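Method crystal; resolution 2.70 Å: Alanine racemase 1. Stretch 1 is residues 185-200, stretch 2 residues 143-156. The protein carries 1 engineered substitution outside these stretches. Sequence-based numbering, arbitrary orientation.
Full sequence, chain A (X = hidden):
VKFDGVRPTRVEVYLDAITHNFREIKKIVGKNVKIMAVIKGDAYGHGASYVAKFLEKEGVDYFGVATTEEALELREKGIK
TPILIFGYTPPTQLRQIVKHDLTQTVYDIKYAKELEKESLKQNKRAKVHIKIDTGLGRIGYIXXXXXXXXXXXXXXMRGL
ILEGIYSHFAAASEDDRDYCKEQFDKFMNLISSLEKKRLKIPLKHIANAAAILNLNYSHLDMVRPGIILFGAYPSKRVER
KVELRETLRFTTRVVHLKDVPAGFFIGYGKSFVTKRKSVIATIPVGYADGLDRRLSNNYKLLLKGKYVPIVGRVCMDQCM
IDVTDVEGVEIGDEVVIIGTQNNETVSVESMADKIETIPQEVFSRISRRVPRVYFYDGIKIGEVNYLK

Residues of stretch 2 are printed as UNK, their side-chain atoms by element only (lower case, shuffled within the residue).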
# COMPACT_ATOMS: atom_id res chain seq x y z
N ASP A 185 6.27 -21.98 -29.34
CA ASP A 185 7.03 -22.98 -30.08
C ASP A 185 8.35 -23.33 -29.38
O ASP A 185 8.65 -24.51 -29.19
CB ASP A 185 7.30 -22.52 -31.52
CG ASP A 185 6.03 -22.49 -32.38
OD1 ASP A 185 4.96 -22.94 -31.92
OD2 ASP A 185 6.12 -22.02 -33.54
N LYS A 186 9.12 -22.32 -29.00
CA LYS A 186 10.37 -22.54 -28.25
C LYS A 186 10.12 -23.43 -27.04
O LYS A 186 10.88 -24.37 -26.78
CB LYS A 186 10.96 -21.22 -27.76
CG LYS A 186 11.66 -20.40 -28.82
CD LYS A 186 12.49 -19.30 -28.19
CE LYS A 186 13.07 -18.37 -29.23
NZ LYS A 186 13.87 -17.28 -28.61
N PHE A 187 9.06 -23.13 -26.31
CA PHE A 187 8.67 -23.87 -25.12
C PHE A 187 8.40 -25.33 -25.47
O PHE A 187 9.00 -26.24 -24.88
CB PHE A 187 7.43 -23.23 -24.48
CG PHE A 187 7.10 -23.77 -23.11
CD1 PHE A 187 8.03 -23.72 -22.08
CD2 PHE A 187 5.84 -24.31 -22.86
CE1 PHE A 187 7.72 -24.21 -20.83
CE2 PHE A 187 5.53 -24.80 -21.60
CZ PHE A 187 6.47 -24.75 -20.59
N MET A 188 7.52 -25.56 -26.44
CA MET A 188 7.17 -26.92 -26.87
C MET A 188 8.39 -27.66 -27.44
O MET A 188 8.49 -28.88 -27.29
CB MET A 188 6.04 -26.90 -27.90
CG MET A 188 4.72 -26.31 -27.41
SD MET A 188 4.08 -26.94 -25.84
CE MET A 188 4.26 -28.71 -26.08
N ASN A 189 9.30 -26.93 -28.07
CA ASN A 189 10.53 -27.53 -28.62
C ASN A 189 11.49 -28.03 -27.54
O ASN A 189 12.20 -29.01 -27.75
CB ASN A 189 11.24 -26.54 -29.55
CG ASN A 189 10.53 -26.39 -30.89
OD1 ASN A 189 9.36 -26.75 -31.05
ND2 ASN A 189 11.24 -25.83 -31.87
N LEU A 190 11.52 -27.35 -26.40
CA LEU A 190 12.27 -27.84 -25.25
C LEU A 190 11.60 -29.07 -24.64
O LEU A 190 12.29 -29.97 -24.16
CB LEU A 190 12.40 -26.75 -24.18
CG LEU A 190 13.29 -27.08 -22.98
CD1 LEU A 190 14.72 -27.38 -23.43
CD2 LEU A 190 13.28 -25.94 -21.97
N ILE A 191 10.26 -29.11 -24.66
CA ILE A 191 9.51 -30.24 -24.12
C ILE A 191 9.67 -31.49 -24.99
O ILE A 191 9.87 -32.59 -24.47
CB ILE A 191 8.00 -29.93 -23.97
CG1 ILE A 191 7.77 -28.70 -23.07
CG2 ILE A 191 7.25 -31.14 -23.41
CD1 ILE A 191 8.44 -28.77 -21.72
N SER A 192 9.58 -31.32 -26.31
CA SER A 192 9.80 -32.41 -27.26
C SER A 192 11.16 -33.07 -27.03
O SER A 192 11.27 -34.30 -27.02
CB SER A 192 9.72 -31.91 -28.70
OG SER A 192 8.38 -31.68 -29.08
N SER A 193 12.19 -32.25 -26.83
CA SER A 193 13.53 -32.75 -26.58
C SER A 193 13.58 -33.56 -25.27
O SER A 193 14.27 -34.58 -25.20
CB SER A 193 14.53 -31.60 -26.54
OG SER A 193 15.84 -32.07 -26.79
N LEU A 194 12.85 -33.10 -24.26
CA LEU A 194 12.77 -33.80 -22.97
C LEU A 194 11.95 -35.08 -23.05
O LEU A 194 12.31 -36.09 -22.44
CB LEU A 194 12.18 -32.89 -21.89
CG LEU A 194 13.02 -31.71 -21.41
CD1 LEU A 194 12.18 -30.81 -20.52
CD2 LEU A 194 14.28 -32.17 -20.68
N GLU A 195 10.84 -35.04 -23.79
CA GLU A 195 10.01 -36.22 -23.98
C GLU A 195 10.73 -37.30 -24.79
O GLU A 195 10.43 -38.49 -24.64
CB GLU A 195 8.67 -35.86 -24.63
CG GLU A 195 7.71 -35.11 -23.71
CD GLU A 195 6.25 -35.19 -24.15
OE1 GLU A 195 5.84 -36.22 -24.72
OE2 GLU A 195 5.51 -34.22 -23.91
N LYS A 196 11.67 -36.89 -25.63
CA LYS A 196 12.54 -37.83 -26.37
C LYS A 196 13.54 -38.52 -25.45
O LYS A 196 14.06 -39.58 -25.78
CB LYS A 196 13.27 -37.12 -27.51
CG LYS A 196 12.40 -36.87 -28.74
CD LYS A 196 13.00 -35.83 -29.67
CE LYS A 196 12.04 -35.49 -30.80
NZ LYS A 196 12.47 -34.30 -31.58
N LYS A 197 13.83 -37.90 -24.30
CA LYS A 197 14.63 -38.53 -23.25
C LYS A 197 13.75 -39.19 -22.18
O LYS A 197 14.18 -39.35 -21.04
CB LYS A 197 15.56 -37.49 -22.61
CG LYS A 197 16.47 -36.77 -23.60
CD LYS A 197 17.65 -37.64 -24.03
CE LYS A 197 18.20 -37.21 -25.38
NZ LYS A 197 18.49 -35.74 -25.46
N ARG A 198 12.53 -39.57 -22.56
CA ARG A 198 11.62 -40.35 -21.71
C ARG A 198 11.21 -39.62 -20.43
O ARG A 198 11.16 -40.22 -19.35
CB ARG A 198 12.22 -41.73 -21.39
CG ARG A 198 12.81 -42.47 -22.58
CD ARG A 198 11.79 -42.70 -23.69
NE ARG A 198 10.71 -43.58 -23.27
CZ ARG A 198 10.78 -44.91 -23.22
NH1 ARG A 198 11.89 -45.56 -23.55
NH2 ARG A 198 9.72 -45.61 -22.82
N LEU A 199 10.90 -38.33 -20.56
CA LEU A 199 10.52 -37.50 -19.42
C LEU A 199 9.23 -36.74 -19.71
O LEU A 199 9.23 -35.72 -20.40
CB LEU A 199 11.65 -36.51 -19.10
CG LEU A 199 11.43 -35.58 -17.91
CD1 LEU A 199 11.23 -36.39 -16.63
CD2 LEU A 199 12.61 -34.63 -17.77
N LYS A 200 8.12 -37.25 -19.17
CA LYS A 200 6.81 -36.62 -19.33
C LYS A 200 6.47 -35.84 -18.06
O LYS A 200 6.13 -36.44 -17.04
CB LYS A 200 5.73 -37.68 -19.59
CG LYS A 200 6.05 -38.65 -20.72
CD LYS A 200 6.42 -37.94 -22.01
CE LYS A 200 6.54 -38.91 -23.18
NZ LYS A 200 5.21 -39.33 -23.71
N UNK A 143 19.52 -20.65 -21.65
CA UNK A 143 20.29 -21.66 -22.37
C UNK A 143 19.50 -22.97 -22.32
O UNK A 143 19.51 -23.66 -21.30
o UNK A 143 22.08 -23.57 -23.33
o UNK A 143 23.78 -22.85 -22.17
c UNK A 143 22.57 -22.82 -22.47
c UNK A 143 21.68 -21.82 -21.74
N UNK A 144 18.82 -23.30 -23.41
CA UNK A 144 17.95 -24.48 -23.48
C UNK A 144 18.75 -25.78 -23.45
O UNK A 144 18.25 -26.82 -23.01
c UNK A 144 13.69 -21.80 -24.49
c UNK A 144 14.71 -23.80 -25.32
c UNK A 144 13.62 -22.95 -25.24
c UNK A 144 15.89 -23.50 -24.64
c UNK A 144 14.85 -21.48 -23.81
c UNK A 144 17.08 -24.43 -24.74
c UNK A 144 15.94 -22.33 -23.89
N UNK A 145 19.99 -25.71 -23.92
CA UNK A 145 20.90 -26.84 -23.91
C UNK A 145 21.28 -27.21 -22.47
O UNK A 145 21.23 -28.38 -22.09
c UNK A 145 22.16 -26.49 -24.72
c UNK A 145 22.89 -27.70 -25.23
o UNK A 145 24.12 -27.80 -25.00
o UNK A 145 22.25 -28.56 -25.87
N UNK A 146 21.63 -26.20 -21.69
CA UNK A 146 21.88 -26.35 -20.26
C UNK A 146 20.63 -26.81 -19.52
O UNK A 146 20.71 -27.62 -18.59
c UNK A 146 22.50 -24.93 -18.15
c UNK A 146 23.52 -25.96 -17.66
c UNK A 146 22.90 -23.52 -17.73
c UNK A 146 22.35 -25.02 -19.67
N UNK A 147 19.48 -26.28 -19.92
CA UNK A 147 18.21 -26.59 -19.27
C UNK A 147 17.92 -28.09 -19.33
O UNK A 147 17.58 -28.69 -18.31
c UNK A 147 17.08 -25.81 -19.91
N UNK A 148 18.05 -28.68 -20.51
CA UNK A 148 17.79 -30.12 -20.69
C UNK A 148 18.65 -30.96 -19.75
O UNK A 148 18.15 -31.89 -19.12
c UNK A 148 17.25 -30.62 -24.52
c UNK A 148 18.06 -30.55 -22.13
c UNK A 148 17.03 -30.06 -23.13
n UNK A 148 17.43 -31.94 -24.61
o UNK A 148 17.26 -29.88 -25.51
N UNK A 149 19.93 -30.64 -19.67
CA UNK A 149 20.87 -31.39 -18.83
C UNK A 149 20.44 -31.36 -17.36
O UNK A 149 20.27 -32.41 -16.74
c UNK A 149 22.29 -30.83 -18.97
c UNK A 149 25.72 -31.83 -17.51
c UNK A 149 23.35 -31.69 -18.32
c UNK A 149 24.69 -30.98 -18.25
n UNK A 149 27.06 -31.20 -17.47
N UNK A 150 20.24 -30.15 -16.83
CA UNK A 150 19.91 -29.97 -15.42
C UNK A 150 18.52 -30.50 -15.07
O UNK A 150 18.33 -31.08 -14.00
o UNK A 150 20.60 -25.91 -14.26
c UNK A 150 20.03 -28.50 -15.02
c UNK A 150 21.44 -27.95 -15.14
o UNK A 150 22.77 -26.18 -14.29
c UNK A 150 21.61 -26.58 -14.52
N UNK A 151 17.56 -30.31 -15.97
CA UNK A 151 16.21 -30.81 -15.78
C UNK A 151 16.19 -32.34 -15.74
O UNK A 151 15.43 -32.93 -14.97
c UNK A 151 14.99 -28.79 -16.65
c UNK A 151 14.39 -28.08 -17.85
c UNK A 151 15.25 -30.29 -16.87
c UNK A 151 13.92 -31.03 -16.84
N UNK A 152 17.04 -32.98 -16.55
CA UNK A 152 17.12 -34.44 -16.58
C UNK A 152 17.74 -35.01 -15.30
O UNK A 152 17.37 -36.11 -14.88
c UNK A 152 17.09 -34.92 -19.13
c UNK A 152 18.02 -34.97 -20.34
c UNK A 152 16.09 -36.06 -19.18
c UNK A 152 17.89 -34.93 -17.82
N UNK A 153 18.66 -34.27 -14.70
CA UNK A 153 19.23 -34.68 -13.42
C UNK A 153 18.17 -34.60 -12.32
O UNK A 153 18.02 -35.54 -11.53
c UNK A 153 21.33 -34.41 -11.98
o UNK A 153 23.22 -33.80 -10.67
o UNK A 153 23.02 -32.84 -12.64
c UNK A 153 22.61 -33.62 -11.75
c UNK A 153 20.43 -33.80 -13.06
N UNK A 154 17.42 -33.50 -12.30
CA UNK A 154 16.34 -33.30 -11.33
C UNK A 154 15.30 -34.42 -11.37
O UNK A 154 14.74 -34.78 -10.34
c UNK A 154 16.99 -28.11 -11.89
s UNK A 154 15.61 -29.21 -11.59
c UNK A 154 15.64 -31.96 -11.58
c UNK A 154 16.47 -30.75 -11.21
N UNK A 155 15.05 -34.96 -12.57
CA UNK A 155 14.11 -36.07 -12.74
C UNK A 155 14.57 -37.33 -12.01
O UNK A 155 13.75 -38.18 -11.64
c UNK A 155 13.91 -36.36 -14.21
N UNK A 156 15.88 -37.45 -11.80
CA UNK A 156 16.47 -38.60 -11.13
C UNK A 156 16.79 -38.36 -9.65
O UNK A 156 17.36 -39.23 -8.99
c UNK A 156 17.74 -39.03 -11.87
c UNK A 156 17.52 -39.17 -13.37
o UNK A 156 16.49 -39.69 -13.81
n UNK A 156 18.48 -38.71 -14.16

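Position 143 has two side-chain carbons, the second carrying two oxygens. It lies out of reach of stretch 1. One oxygen caps the helix by accepting from the backbone N of 145 and 146. This is D143. D143 OD1 accepts from the N of 146 at 3.1 Å and, weakly, from the N of 145 at 3.0 Å.

Position 144 has one carbon followed by a six-carbon ring. One face is covered by the CD2 of L190, and the ring edge meets the backbone O of K186. This is F144; its CE2 is 3.4 Å from K186 O.

Position 145 has two carbons, the second with two oxygens, and points away from stretch 1. It is D145.

Position 146 has four carbons forked at the second and touches nothing on stretch 1. It is L146.

Position 147 has one carbon, its CB, 4.3 Å from L190 CD2. It is A147.

Position 148 has three carbons, the third carrying one oxygen and one nitrogen. Its end lies against S193. This is Q148. Its NE2 is 2.7 Å and its OE1 2.9 Å from S193 OG; the geometry leaves the bonding open. Its CG packs 3.6 Å from L190 CD1.

Position 149 has four carbons in a row ending in nitrogen, and points away. It is K149.

Position 150 has three carbons, the third with two oxygens, and is out of reach. It is E150.

Position 151 has four carbons forked at the first, one arm two carbons long. Its CA-to-CB bond points toward stretch 1, and its side chain touches L194 and L199. This is I151; its CG2 is 4.0 Å from L194 CD2 and 3.9 Å from L199 CD2.

Position 152 has four carbons forked at the second, beside L194, K197 and L199. This is L152; its CD2 is 3.8 Å from K197 CB.

Position 153 has three carbons, the third with two oxygens, and makes no contact with stretch 1. It is E153.

Position 154 has two carbons, a sulfur and a carbon, unbranched and out of reach. It is M154.

Position 155 has one carbon, its CB, 3.6 Å from L199 CD1. It is A155.

Position 156 has two carbons, the second with one oxygen and one nitrogen, and makes no contact with stretch 1. It is N156.

The two helices cross at -45°, with axes 10.5 Å apart at closest approach. The contact buries 614 Å², both sides summed. The contact is mainly apolar. L190 packs against F144, A147 and the Q148 chain. L194 follows against I151 and L152. Past the turn from E195 to R198, L199 extends the row to A155. S193 and Q148 add a close polar pair.

Stretch 2, residues 143-156: DFDLAQKEILEMAN
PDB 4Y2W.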